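Local atomic coordinates of class D beta-lactamase (Fusobacterium nucleatum subsp. polymorphum, PDB entry 4IED), a protein that probably hydrolyses beta-lactam antibiotics, opening the lactam ring to give a substituted beta-amino acid. Residues Asn28-Val33 against Ile152-Gln157; Val32-Asp35 against Lys40-Tyr43; Tyr34-Asp39 against Leu160-Ser165; Asn220-Ala225 against Lys248-Ile253; Ile226-Ser231 against Glu240-Glu245. All coordinates share one frame; numbering follows the deposited sequence.

In the fold
Strand 29-35, near the N terminus, opens three of the contacts. Contact 2 closes the shortest loop, a hairpin with strand 40-44 at the sheet's edge. Contacts 1 and 3 each close a loop of about 120 residues by setting the same strand against helix 154-165; their segments alternate along the chain, so the two loops cross. Later, strand 221-229, a neighbour of strand 29-35 in the antiparallel sheet, meets helix 238-249 and the tail beyond it. Contact 5 closes the inner turn of that chain and is nested within the loop closed by contact 4. Backbone bonds such as Val-32 N to Ala-225 O join the early and late contacts through the sheet.

Contact 1. Residues Asn28-Val33 against Ile152-Gln157; sequences NGTFVV and ISAMEQ
Thr-30 and Val-32 of strand 29-35 rest on Ala-154 and Met-155 in the first turn of helix 154-165, a helix-on-sheet packing within the beta-lactamase fold. Thr-30 meets the helix with its methyl: CG2 lies 3.9 Å from Ala-154 CB. Its hydroxyl OG1 is engaged with the backbone oxygens of Tyr-44 and Asn-45, which leaves the helix-facing part of the residue apolar. The next residue, Phe-31, points away from this helix and packs on Ile-242 and Val-243 of helix 238-249, evidence that the sheet is sandwiched here. Val-32 returns to the first face and divides its two methyls between two partners. CG2 approaches Ala-154 CB at 4.2 Å, whereas CG1 lies 3.9 Å from Met-155 SD, the two side chains crossing at about a right angle. The methionine starts out along the flank of the helix with CG anti to the backbone N, and the bend at chi2 (74°) turns SD toward the valine. All four residues are buried. The first turn is closed by a capping box: Ser-153 OG, at the N-cap, accepts from Glu-156 N at 3.1 Å. The carboxylate, also salt-bridged to Arg-52, returns the bond, Glu-156 OE1 receiving Ser-153 N at 3.0 Å on its anti side, 29° out of the carboxylate plane.

Contact 2. Residues Val32-Asp35 against Lys40-Tyr43; sequences VVYD and KIDY
Val-33 and Asp-42 form a hydrogen-bonded antiparallel pair: Val-33 N donates to Asp-42 O at 2.9 Å, and Asp-42 N returns to Val-33 O at 2.8 Å. Two residues on, the pattern repeats, with Asp-35 N to Lys-40 O at 2.8 Å. Its return bond, Lys-40 N to Asp-35 O, is longer at 3.1 Å and more bent at the acceptor, where the C=O...N angle is 148°. Between these lies the non-hydrogen-bonded pair Tyr-34 and Ile-41, on the face that looks to helix 154-165. The ring of Tyr-34, carried with CG trans to the backbone N (chi1 177°), takes Ile-41 at its edge, CD1 being 4.1 Å from Ile-41 CG1. A diagonal contact on the same face sets Val-32 CG1 3.8 Å from Ile-41 CG2. On the other face a water ties the strands together a second time, giving one proton to Val-33 O (3.0 Å) and one to Asp-42 OD1 (2.6 Å).

Further out, Asn-15 holds Asp-42 OD2, and Asp-39 receives the hydroxyl of Tyr-34. Asp-35 is bonded to Asn-38 and Asn-220; magnesium has been seen bound by Asp-35 and Asn-38 in a crystal of this protein, though not at this site in the present model. The strand axes run at 158° to each other. Two antiparallel strands, consecutive in the chain and joined by the short loop 36-39, make a beta hairpin, here the one whose second strand, 40-44, ends the chain's six-stranded antiparallel sheet.

Contact 3. Residues Tyr34-Asp39 against Leu160-Ser165; sequences YDLKND and LLNLLS
The Tyr-34 ring and the Asn-162 amide meet at the ring's CD2-CE2 edge, with their planes 72° apart. The amide carbon, Asn-162 CG, lies 3.6 Å from Tyr-34 CE2, a van der Waals contact in which the ring presents its rim to the helix. Over one ring face, offset toward the rim, is the backbone N of Leu-36. At the phenol end Asp-39 OD1 lies in the ring plane and accepts from Tyr-34 OH at 2.6 Å, on the anti side of the carboxylate but 33° out of its plane. This bond tethers the phenol end of the ring to the loop. Leu-36 adds its CD1 methyl, crossing the asparagine at about a right angle.

The loop behind the tyrosine is held by an Asx motif: Asp-35 OD1 accepts from Asn-38 N at 3.0 Å, from above the carboxylate plane. Asp-35 OD2 takes Asn-38 ND2 at 2.9 Å. The two residues so joined have been seen to bind magnesium in a crystal of this protein. Helix 154-165 is bridged to the sheet further in, where Asn-162 touches Ser-223 of strand 221-229 and Leu-161 packs on Val-212 and Trp-214 of strand 208-216; the present contact is its outer margin, at the turn between strands 29-35 and 40-44.

Contact 4. Residues Asn220-Ala225 against Lys248-Ile253; sequences NIYSFA and KNINVI
Tyr-222 carries its ring trans to the carbonyl carbon (chi1 -54°), and Val-252, at chi1 170°, sets CG2 trans to its own carbonyl carbon; together these torsions bring the methyl over the phenol. Val-252 CG2 is 4.0 Å from the centroid of the Tyr-222 ring and 28° off the ring normal, which meets the criteria for a CH-pi contact over the face. It is displaced toward the hydroxyl side, being nearest to Tyr-222 CE1 at 3.6 Å. The other valine methyl, CG1, is 4.1 Å from the same CE1. On the CE2 side the ring is approached obliquely by Ile-250, whose CD1 stands 4.3 Å from Tyr-222 CE2.

Both aliphatic residues lie just past helix 238-249, which ends in a Schellman motif. Asn-251 adopts positive phi as its C-prime residue; Val-252 N reaches back to Phe-247 O, and Asn-251 N bonds Lys-248 O at 2.9 Å. The reversal brings the chain back so that Val-252 faces strand 221-229, the tail being laid against the sheet rather than continuing along the helix. Val-252 also packs on Ile-215 of the adjoining strand 208-216 and on Phe-247. The tyrosine side chain passes close to Asp-35, a residue that binds magnesium in a crystal of this protein, and touches Thr-217.

Contact 5. Residues Ile226-Ser231 against Glu240-Glu245; sequences INLDIS and EEIVRE
Ile-226 reaches from strand 221-229 into the side of helix 238-249, and its atoms meet two helix residues in turn. CB already touches Val-243, lying 4.1 Å from its CG2. The branch methyl, Ile-226 CG2, is closer to that same Val-243 CG2 at 3.7 Å, and the two side chains slide past each other in opposite directions. The longer branch turns elsewhere: with CG1 trans to the backbone N (chi1 -170°), the chain carries its tip CD1 to Ile-242. There Ile-226 CD1 lies 3.5 Å from Ile-242 CG2, tighter than an ordinary carbon contact, and 3.7 Å from Ile-242 CB. These two isoleucines cross at about a right angle. The far end of Ile-242 then meets the next inward-facing residue of the strand, its CD1 standing tip to tip with Leu-228 CD1 at 4.1 Å.

All four residues are buried, and Phe-31 of strand 29-35 and Phe-22 of helix 16-25 add to the same apolar layer. The helix's other side is polar: Arg-244 NE donates to Glu-240 OE1 at 2.8 Å, with that oxygen in the guanidinium plane, and Arg-244 NH1 pairs with Glu-186. Strand and helix axes approach to 9.4 Å with their directions 136° apart. Such a separation, filled by aliphatic side chains, is that of a helix packed on a beta sheet, and it corresponds to the C-terminal helix which, beside the N-terminal one, covers one sheet face in the serine beta-lactamase fold.

Contact 1. Residues Asn28-Val33 against Ile152-Gln157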
# COMPACT_ATOMS: atom_id res chain seq x y z
N ASN A 28 4.79 -16.16 -9.69
CA ASN A 28 3.97 -15.46 -10.65
C ASN A 28 3.58 -14.12 -10.05
O ASN A 28 3.09 -14.05 -8.94
CB ASN A 28 2.74 -16.25 -10.97
CG ASN A 28 3.06 -17.56 -11.62
OD1 ASN A 28 2.38 -18.56 -11.35
ND2 ASN A 28 4.10 -17.59 -12.45
N GLY A 29 3.84 -13.05 -10.80
CA GLY A 29 3.45 -11.73 -10.33
C GLY A 29 3.94 -10.65 -11.27
O GLY A 29 4.26 -10.88 -12.41
N THR A 30 3.95 -9.42 -10.73
CA THR A 30 4.39 -8.29 -11.46
C THR A 30 5.14 -7.35 -10.50
O THR A 30 4.91 -7.36 -9.27
CB THR A 30 3.16 -7.51 -12.04
OG1 THR A 30 3.63 -6.43 -12.88
CG2 THR A 30 2.20 -6.93 -10.95
N PHE A 31 5.99 -6.48 -11.08
CA PHE A 31 6.73 -5.52 -10.27
C PHE A 31 7.00 -4.29 -11.14
O PHE A 31 7.40 -4.40 -12.28
CB PHE A 31 8.03 -6.22 -9.88
CG PHE A 31 8.97 -5.48 -8.87
CD1 PHE A 31 8.59 -4.41 -8.13
CD2 PHE A 31 10.31 -5.93 -8.76
CE1 PHE A 31 9.48 -3.84 -7.25
CE2 PHE A 31 11.23 -5.29 -7.91
CZ PHE A 31 10.76 -4.27 -7.20
N VAL A 32 6.65 -3.11 -10.62
CA VAL A 32 6.90 -1.84 -11.27
C VAL A 32 7.66 -0.96 -10.34
O VAL A 32 7.28 -0.82 -9.21
CB VAL A 32 5.55 -1.16 -11.61
CG1 VAL A 32 5.76 0.13 -12.34
CG2 VAL A 32 4.73 -2.12 -12.45
N VAL A 33 8.69 -0.33 -10.89
CA VAL A 33 9.42 0.71 -10.20
C VAL A 33 9.45 1.95 -11.12
O VAL A 33 9.86 1.85 -12.25
CB VAL A 33 10.83 0.31 -9.80
CG1 VAL A 33 11.61 1.54 -9.22
CG2 VAL A 33 10.82 -0.90 -8.87
N ILE A 152 -7.29 -2.15 -8.06
CA ILE A 152 -6.22 -1.27 -8.51
C ILE A 152 -5.05 -2.02 -9.02
O ILE A 152 -4.78 -3.14 -8.56
CB ILE A 152 -5.85 -0.25 -7.38
CG1 ILE A 152 -4.98 0.87 -7.91
CG2 ILE A 152 -5.21 -0.97 -6.23
CD1 ILE A 152 -4.71 2.06 -6.93
N SER A 153 -4.37 -1.49 -10.06
CA SER A 153 -3.21 -2.15 -10.61
C SER A 153 -1.91 -1.70 -10.00
O SER A 153 -1.86 -0.68 -9.36
CB SER A 153 -3.18 -1.99 -12.14
OG SER A 153 -2.81 -0.63 -12.44
N ALA A 154 -0.85 -2.50 -10.21
CA ALA A 154 0.48 -2.11 -9.71
C ALA A 154 0.85 -0.76 -10.33
O ALA A 154 1.40 0.07 -9.65
CB ALA A 154 1.53 -3.22 -10.00
N MET A 155 0.58 -0.58 -11.62
CA MET A 155 0.95 0.68 -12.30
C MET A 155 0.17 1.85 -11.66
O MET A 155 0.75 2.94 -11.45
CB MET A 155 0.62 0.63 -13.81
CG MET A 155 1.31 1.67 -14.60
SD MET A 155 3.06 1.32 -14.82
CE MET A 155 3.11 -0.01 -15.85
N GLU A 156 -1.09 1.69 -11.33
CA GLU A 156 -1.89 2.70 -10.74
C GLU A 156 -1.38 3.01 -9.36
O GLU A 156 -1.38 4.20 -8.97
CB GLU A 156 -3.37 2.17 -10.72
CG GLU A 156 -4.08 2.35 -12.05
CD GLU A 156 -5.40 1.69 -12.12
OE1 GLU A 156 -5.79 0.80 -11.36
OE2 GLU A 156 -6.11 2.08 -13.14
N GLN A 157 -1.01 2.01 -8.58
CA GLN A 157 -0.47 2.24 -7.22
C GLN A 157 0.80 3.11 -7.36
O GLN A 157 0.97 4.09 -6.59
CB GLN A 157 -0.11 0.96 -6.54
CG GLN A 157 -1.30 0.05 -6.21
CD GLN A 157 -1.61 -0.09 -4.76
OE1 GLN A 157 -2.09 -1.24 -4.29
NE2 GLN A 157 -1.42 0.89 -4.00

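Contact 2. Residues Val32-Asp35 against Lys40-Tyr43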
# COMPACT_ATOMS: atom_id res chain seq x y z
N VAL A 32 6.65 -3.11 -10.62
CA VAL A 32 6.90 -1.84 -11.27
C VAL A 32 7.66 -0.96 -10.34
O VAL A 32 7.28 -0.82 -9.21
CB VAL A 32 5.55 -1.16 -11.61
CG1 VAL A 32 5.76 0.13 -12.34
CG2 VAL A 32 4.73 -2.12 -12.45
N VAL A 33 8.69 -0.33 -10.89
CA VAL A 33 9.42 0.71 -10.20
C VAL A 33 9.45 1.95 -11.12
O VAL A 33 9.86 1.85 -12.25
CB VAL A 33 10.83 0.31 -9.80
CG1 VAL A 33 11.61 1.54 -9.22
CG2 VAL A 33 10.82 -0.90 -8.87
N TYR A 34 9.06 3.11 -10.57
CA TYR A 34 9.13 4.42 -11.27
C TYR A 34 10.30 5.17 -10.67
O TYR A 34 10.35 5.39 -9.44
CB TYR A 34 7.87 5.23 -11.17
CG TYR A 34 7.95 6.62 -11.82
CD1 TYR A 34 8.07 6.75 -13.18
CD2 TYR A 34 7.98 7.79 -11.04
CE1 TYR A 34 8.19 8.00 -13.77
CE2 TYR A 34 8.06 9.02 -11.60
CZ TYR A 34 8.11 9.14 -12.96
OH TYR A 34 8.25 10.35 -13.58
N ASP A 35 11.24 5.55 -11.55
CA ASP A 35 12.40 6.38 -11.21
C ASP A 35 12.10 7.81 -11.58
O ASP A 35 12.03 8.11 -12.77
CB ASP A 35 13.58 5.78 -12.00
CG ASP A 35 14.90 6.56 -11.89
OD1 ASP A 35 14.86 7.83 -11.65
OD2 ASP A 35 15.95 5.97 -12.21
N LYS A 40 11.17 7.27 -15.67
CA LYS A 40 11.06 6.03 -16.43
C LYS A 40 10.65 4.91 -15.49
O LYS A 40 10.80 4.96 -14.27
CB LYS A 40 12.36 5.69 -17.07
CG LYS A 40 13.40 5.37 -16.01
CD LYS A 40 14.75 5.01 -16.62
CE LYS A 40 14.73 5.13 -18.16
NZ LYS A 40 15.81 4.44 -18.95
N ILE A 41 10.10 3.87 -16.11
CA ILE A 41 9.64 2.72 -15.42
C ILE A 41 10.47 1.51 -15.71
O ILE A 41 10.95 1.32 -16.87
CB ILE A 41 8.20 2.39 -15.91
CG1 ILE A 41 7.21 3.40 -15.34
CG2 ILE A 41 7.75 1.02 -15.51
CD1 ILE A 41 5.89 3.40 -16.06
N ASP A 42 10.68 0.68 -14.70
CA ASP A 42 11.29 -0.62 -14.85
C ASP A 42 10.26 -1.63 -14.41
O ASP A 42 9.65 -1.44 -13.35
CB ASP A 42 12.60 -0.75 -14.03
CG ASP A 42 13.77 -0.07 -14.74
OD1 ASP A 42 13.94 1.15 -14.54
OD2 ASP A 42 14.47 -0.80 -15.53
N TYR A 43 10.07 -2.70 -15.17
CA TYR A 43 8.96 -3.59 -14.82
C TYR A 43 9.26 -5.06 -15.16
O TYR A 43 10.11 -5.34 -15.97
CB TYR A 43 7.66 -3.16 -15.48
CG TYR A 43 7.69 -3.37 -17.00
CD1 TYR A 43 7.46 -4.61 -17.54
CD2 TYR A 43 8.09 -2.37 -17.84
CE1 TYR A 43 7.49 -4.84 -18.91
CE2 TYR A 43 8.16 -2.58 -19.18
CZ TYR A 43 7.92 -3.84 -19.71
OH TYR A 43 8.00 -4.06 -21.10
O HOH W 1 12.75 2.45 -12.60

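Contact 3. Residues Tyr34-Asp39 against Leu160-Ser165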
# COMPACT_ATOMS: atom_id res chain seq x y z
N TYR A 34 9.06 3.11 -10.57
CA TYR A 34 9.13 4.42 -11.27
C TYR A 34 10.30 5.17 -10.67
O TYR A 34 10.35 5.39 -9.44
CB TYR A 34 7.87 5.23 -11.17
CG TYR A 34 7.95 6.62 -11.82
CD1 TYR A 34 8.07 6.75 -13.18
CD2 TYR A 34 7.98 7.79 -11.04
CE1 TYR A 34 8.19 8.00 -13.77
CE2 TYR A 34 8.06 9.02 -11.60
CZ TYR A 34 8.11 9.14 -12.96
OH TYR A 34 8.25 10.35 -13.58
N ASP A 35 11.24 5.55 -11.55
CA ASP A 35 12.40 6.38 -11.21
C ASP A 35 12.10 7.81 -11.58
O ASP A 35 12.03 8.11 -12.77
CB ASP A 35 13.58 5.78 -12.00
CG ASP A 35 14.90 6.56 -11.89
OD1 ASP A 35 14.86 7.83 -11.65
OD2 ASP A 35 15.95 5.97 -12.21
N LEU A 36 11.88 8.62 -10.56
CA LEU A 36 11.43 10.03 -10.77
C LEU A 36 12.49 10.82 -11.56
O LEU A 36 12.18 11.55 -12.52
CB LEU A 36 11.15 10.72 -9.44
CG LEU A 36 10.80 12.20 -9.56
CD1 LEU A 36 9.53 12.46 -10.34
CD2 LEU A 36 10.69 12.75 -8.17
N LYS A 37 13.74 10.77 -11.12
CA LYS A 37 14.80 11.62 -11.69
C LYS A 37 14.95 11.40 -13.22
O LYS A 37 15.15 12.29 -14.05
CB LYS A 37 16.10 11.40 -10.95
CG LYS A 37 17.24 12.27 -11.30
CD LYS A 37 18.50 11.86 -10.52
CE LYS A 37 19.66 12.63 -10.93
NZ LYS A 37 20.91 12.23 -10.25
N ASN A 38 14.83 10.14 -13.62
CA ASN A 38 14.87 9.69 -15.00
C ASN A 38 13.56 9.50 -15.72
O ASN A 38 13.58 9.19 -16.93
CB ASN A 38 15.68 8.40 -15.14
CG ASN A 38 17.12 8.60 -14.76
OD1 ASN A 38 17.87 9.40 -15.40
ND2 ASN A 38 17.53 7.90 -13.70
N ASP A 39 12.47 9.76 -15.02
CA ASP A 39 11.13 9.66 -15.53
C ASP A 39 10.91 8.40 -16.29
O ASP A 39 10.47 8.40 -17.51
CB ASP A 39 10.77 10.90 -16.39
CG ASP A 39 9.27 10.90 -16.82
OD1 ASP A 39 8.41 10.27 -16.15
OD2 ASP A 39 9.03 11.52 -17.94
N LEU A 160 0.11 6.80 -7.96
CA LEU A 160 -0.36 7.45 -6.77
C LEU A 160 0.76 7.71 -5.77
O LEU A 160 0.84 8.77 -5.10
CB LEU A 160 -1.46 6.70 -6.07
CG LEU A 160 -2.85 6.78 -6.63
CD1 LEU A 160 -3.71 5.67 -6.02
CD2 LEU A 160 -3.44 8.13 -6.43
N LEU A 161 1.65 6.74 -5.63
CA LEU A 161 2.71 6.80 -4.61
C LEU A 161 3.76 7.82 -5.05
O LEU A 161 4.31 8.51 -4.21
CB LEU A 161 3.31 5.42 -4.42
CG LEU A 161 2.37 4.51 -3.67
CD1 LEU A 161 2.79 3.04 -3.85
CD2 LEU A 161 2.19 4.79 -2.16
N ASN A 162 4.05 7.90 -6.34
CA ASN A 162 4.94 8.94 -6.85
C ASN A 162 4.43 10.33 -6.46
O ASN A 162 5.18 11.21 -6.00
CB ASN A 162 5.12 8.81 -8.35
CG ASN A 162 5.95 9.98 -8.88
OD1 ASN A 162 7.09 10.17 -8.51
ND2 ASN A 162 5.36 10.69 -9.70
N LEU A 163 3.16 10.53 -6.60
CA LEU A 163 2.54 11.83 -6.20
C LEU A 163 2.54 12.04 -4.65
O LEU A 163 2.87 13.12 -4.14
CB LEU A 163 1.14 11.97 -6.77
CG LEU A 163 1.08 12.02 -8.28
CD1 LEU A 163 -0.39 11.84 -8.74
CD2 LEU A 163 1.75 13.23 -8.83
N LEU A 164 2.10 11.03 -3.92
CA LEU A 164 2.08 11.12 -2.46
C LEU A 164 3.47 11.48 -1.90
O LEU A 164 3.60 12.32 -1.03
CB LEU A 164 1.65 9.76 -1.84
CG LEU A 164 1.60 9.72 -0.30
CD1 LEU A 164 0.73 10.83 0.35
CD2 LEU A 164 1.18 8.36 0.21
N SER A 165 4.51 10.84 -2.42
CA SER A 165 5.89 10.96 -1.90
C SER A 165 6.39 12.43 -2.06
O SER A 165 7.26 12.85 -1.37
CB SER A 165 6.84 10.04 -2.66
OG SER A 165 7.03 10.47 -3.99

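Contact 4. Residues Asn220-Ala225 against Lys248-Ile253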
# COMPACT_ATOMS: atom_id res chain seq x y z
N ASN A 220 16.72 11.36 -5.55
CA ASN A 220 15.72 10.67 -6.31
C ASN A 220 14.65 10.05 -5.41
O ASN A 220 14.74 10.05 -4.19
CB ASN A 220 16.43 9.56 -7.13
CG ASN A 220 15.70 9.17 -8.39
OD1 ASN A 220 14.56 9.57 -8.61
ND2 ASN A 220 16.41 8.40 -9.29
N ILE A 221 13.57 9.64 -6.07
CA ILE A 221 12.44 8.90 -5.41
C ILE A 221 12.06 7.78 -6.34
O ILE A 221 11.78 7.99 -7.50
CB ILE A 221 11.17 9.73 -5.17
CG1 ILE A 221 11.53 10.98 -4.39
CG2 ILE A 221 10.14 8.91 -4.47
CD1 ILE A 221 10.41 11.97 -4.19
N TYR A 222 12.09 6.54 -5.79
CA TYR A 222 11.71 5.32 -6.52
C TYR A 222 10.43 4.82 -5.96
O TYR A 222 10.40 4.36 -4.82
CB TYR A 222 12.81 4.24 -6.39
CG TYR A 222 14.18 4.69 -6.80
CD1 TYR A 222 14.98 5.35 -5.86
CD2 TYR A 222 14.71 4.42 -8.07
CE1 TYR A 222 16.26 5.78 -6.14
CE2 TYR A 222 15.98 4.96 -8.36
CZ TYR A 222 16.73 5.61 -7.41
OH TYR A 222 18.04 6.14 -7.70
N SER A 223 9.34 4.94 -6.73
CA SER A 223 8.05 4.47 -6.24
C SER A 223 7.84 3.06 -6.80
O SER A 223 8.25 2.75 -7.92
CB SER A 223 6.94 5.34 -6.76
OG SER A 223 7.05 6.64 -6.12
N PHE A 224 7.26 2.19 -6.00
CA PHE A 224 7.21 0.77 -6.41
C PHE A 224 5.92 0.12 -5.93
O PHE A 224 5.23 0.49 -5.01
CB PHE A 224 8.38 -0.02 -5.84
CG PHE A 224 8.35 -0.18 -4.33
CD1 PHE A 224 7.64 -1.23 -3.71
CD2 PHE A 224 9.07 0.70 -3.53
CE1 PHE A 224 7.61 -1.36 -2.36
CE2 PHE A 224 9.03 0.55 -2.16
CZ PHE A 224 8.28 -0.46 -1.59
N ALA A 225 5.58 -0.93 -6.72
CA ALA A 225 4.54 -1.96 -6.40
C ALA A 225 4.86 -3.33 -6.94
O ALA A 225 5.17 -3.44 -8.13
CB ALA A 225 3.20 -1.51 -6.95
N LYS A 248 18.83 -3.44 -3.84
CA LYS A 248 20.24 -3.68 -3.50
C LYS A 248 21.03 -3.78 -4.82
O LYS A 248 22.17 -3.21 -4.92
CB LYS A 248 20.37 -4.95 -2.68
CG LYS A 248 20.01 -4.71 -1.19
CD LYS A 248 20.08 -5.90 -0.29
CE LYS A 248 19.15 -7.08 -0.62
NZ LYS A 248 19.45 -8.24 0.21
N ASN A 249 20.47 -4.42 -5.87
CA ASN A 249 21.12 -4.54 -7.19
C ASN A 249 21.47 -3.20 -7.83
O ASN A 249 22.48 -3.05 -8.47
CB ASN A 249 20.19 -5.32 -8.14
CG ASN A 249 20.83 -5.57 -9.50
OD1 ASN A 249 20.42 -5.01 -10.52
ND2 ASN A 249 21.79 -6.42 -9.53
N ILE A 250 20.62 -2.22 -7.60
CA ILE A 250 20.79 -0.91 -8.13
C ILE A 250 21.39 0.08 -7.11
O ILE A 250 21.45 1.29 -7.34
CB ILE A 250 19.59 -0.32 -8.86
CG1 ILE A 250 18.40 -0.10 -7.94
CG2 ILE A 250 19.11 -1.18 -10.02
CD1 ILE A 250 17.41 0.91 -8.51
N ASN A 251 21.91 -0.48 -6.00
CA ASN A 251 22.67 0.29 -5.02
C ASN A 251 21.93 1.44 -4.33
O ASN A 251 22.53 2.30 -3.82
CB ASN A 251 23.95 0.75 -5.71
CG ASN A 251 24.87 -0.47 -6.06
OD1 ASN A 251 25.44 -1.04 -5.09
ND2 ASN A 251 25.06 -0.87 -7.39
N VAL A 252 20.59 1.34 -4.28
CA VAL A 252 19.76 2.24 -3.55
C VAL A 252 19.76 1.89 -2.05
O VAL A 252 19.85 2.73 -1.14
CB VAL A 252 18.34 2.28 -4.18
CG1 VAL A 252 17.36 3.04 -3.28
CG2 VAL A 252 18.40 2.94 -5.55
N ILE A 253 19.58 0.57 -1.77
CA ILE A 253 19.78 0.04 -0.43
C ILE A 253 21.22 -0.38 -0.35
O ILE A 253 21.71 -1.11 -1.22
CB ILE A 253 18.77 -1.09 -0.08
CG1 ILE A 253 17.37 -0.57 -0.07
CG2 ILE A 253 18.98 -1.65 1.31
CD1 ILE A 253 16.29 -1.69 0.05

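Contact 5. Residues Ile226-Ser231 against Glu240-Glu245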
# COMPACT_ATOMS: atom_id res chain seq x y z
N ILE A 226 4.76 -4.29 -6.03
CA ILE A 226 4.85 -5.71 -6.41
C ILE A 226 3.57 -6.34 -5.96
O ILE A 226 2.98 -6.04 -4.93
CB ILE A 226 6.08 -6.39 -5.77
CG1 ILE A 226 6.32 -7.82 -6.36
CG2 ILE A 226 6.01 -6.48 -4.26
CD1 ILE A 226 7.69 -8.31 -5.97
N ASN A 227 3.09 -7.25 -6.81
CA ASN A 227 2.09 -8.26 -6.33
C ASN A 227 2.42 -9.61 -6.90
O ASN A 227 3.04 -9.78 -7.93
CB ASN A 227 0.63 -7.80 -6.57
CG ASN A 227 0.22 -7.75 -8.03
OD1 ASN A 227 0.21 -8.72 -8.74
ND2 ASN A 227 -0.26 -6.57 -8.46
N LEU A 228 2.07 -10.61 -6.11
CA LEU A 228 2.48 -12.02 -6.39
C LEU A 228 1.34 -12.91 -6.00
O LEU A 228 0.61 -12.63 -5.08
CB LEU A 228 3.66 -12.40 -5.41
CG LEU A 228 4.91 -11.52 -5.34
CD1 LEU A 228 5.83 -11.80 -4.14
CD2 LEU A 228 5.57 -11.78 -6.72
N ASP A 229 1.28 -14.04 -6.64
CA ASP A 229 0.35 -15.14 -6.23
C ASP A 229 0.96 -15.77 -5.02
O ASP A 229 2.06 -16.33 -5.11
CB ASP A 229 0.18 -16.19 -7.40
CG ASP A 229 -0.55 -15.60 -8.61
OD1 ASP A 229 -1.18 -14.49 -8.50
OD2 ASP A 229 -0.55 -16.34 -9.61
N ILE A 230 0.30 -15.67 -3.89
CA ILE A 230 0.79 -16.23 -2.63
C ILE A 230 -0.35 -16.90 -1.93
O ILE A 230 -1.30 -16.26 -1.49
CB ILE A 230 1.47 -15.25 -1.71
CG1 ILE A 230 2.75 -14.75 -2.31
CG2 ILE A 230 1.79 -15.89 -0.36
CD1 ILE A 230 3.26 -13.49 -1.64
N SER A 231 -0.31 -18.24 -1.94
CA SER A 231 -1.34 -19.04 -1.30
C SER A 231 -1.02 -19.41 0.16
O SER A 231 -1.95 -19.82 0.89
CB SER A 231 -1.64 -20.30 -2.13
OG SER A 231 -2.20 -19.83 -3.41
N GLU A 240 8.52 -8.38 0.19
CA GLU A 240 9.55 -7.39 0.54
C GLU A 240 10.95 -7.95 0.15
O GLU A 240 11.79 -7.14 -0.24
CB GLU A 240 9.46 -7.14 1.99
CG GLU A 240 10.53 -6.12 2.41
CD GLU A 240 10.23 -5.48 3.75
OE1 GLU A 240 11.09 -4.64 4.22
OE2 GLU A 240 9.22 -5.69 4.42
N GLU A 241 11.20 -9.27 0.18
CA GLU A 241 12.50 -9.80 -0.22
C GLU A 241 12.80 -9.40 -1.65
O GLU A 241 13.91 -8.94 -1.96
CB GLU A 241 12.51 -11.32 -0.08
CG GLU A 241 12.65 -11.78 1.36
CD GLU A 241 12.56 -13.29 1.51
OE1 GLU A 241 12.57 -14.01 0.39
OE2 GLU A 241 12.51 -13.78 2.70
N ILE A 242 11.85 -9.56 -2.58
CA ILE A 242 12.14 -9.29 -3.97
C ILE A 242 12.39 -7.79 -4.19
O ILE A 242 13.31 -7.38 -4.90
CB ILE A 242 10.97 -9.78 -4.91
CG1 ILE A 242 10.98 -11.30 -4.90
CG2 ILE A 242 11.07 -9.14 -6.29
CD1 ILE A 242 9.72 -11.92 -5.42
N VAL A 243 11.53 -6.99 -3.55
CA VAL A 243 11.77 -5.54 -3.63
C VAL A 243 13.13 -5.11 -3.11
O VAL A 243 13.88 -4.38 -3.82
CB VAL A 243 10.63 -4.78 -2.92
CG1 VAL A 243 10.93 -3.26 -2.91
CG2 VAL A 243 9.32 -5.03 -3.64
N ARG A 244 13.53 -5.64 -1.96
CA ARG A 244 14.88 -5.28 -1.44
C ARG A 244 15.95 -5.81 -2.32
O ARG A 244 16.99 -5.19 -2.49
CB ARG A 244 14.98 -5.79 0.01
CG ARG A 244 14.23 -5.01 1.03
CD ARG A 244 14.31 -5.54 2.45
NE ARG A 244 13.75 -4.62 3.41
CZ ARG A 244 14.46 -3.68 4.01
NH1 ARG A 244 15.73 -3.46 3.73
NH2 ARG A 244 13.83 -2.88 4.87
N GLU A 245 15.79 -6.99 -2.94
CA GLU A 245 16.87 -7.55 -3.77
C GLU A 245 17.07 -6.63 -4.97
O GLU A 245 18.19 -6.34 -5.37
CB GLU A 245 16.55 -9.01 -4.16
CG GLU A 245 16.80 -9.99 -3.00
CD GLU A 245 16.62 -11.48 -3.28
OE1 GLU A 245 17.00 -11.93 -4.38
OE2 GLU A 245 16.19 -12.18 -2.27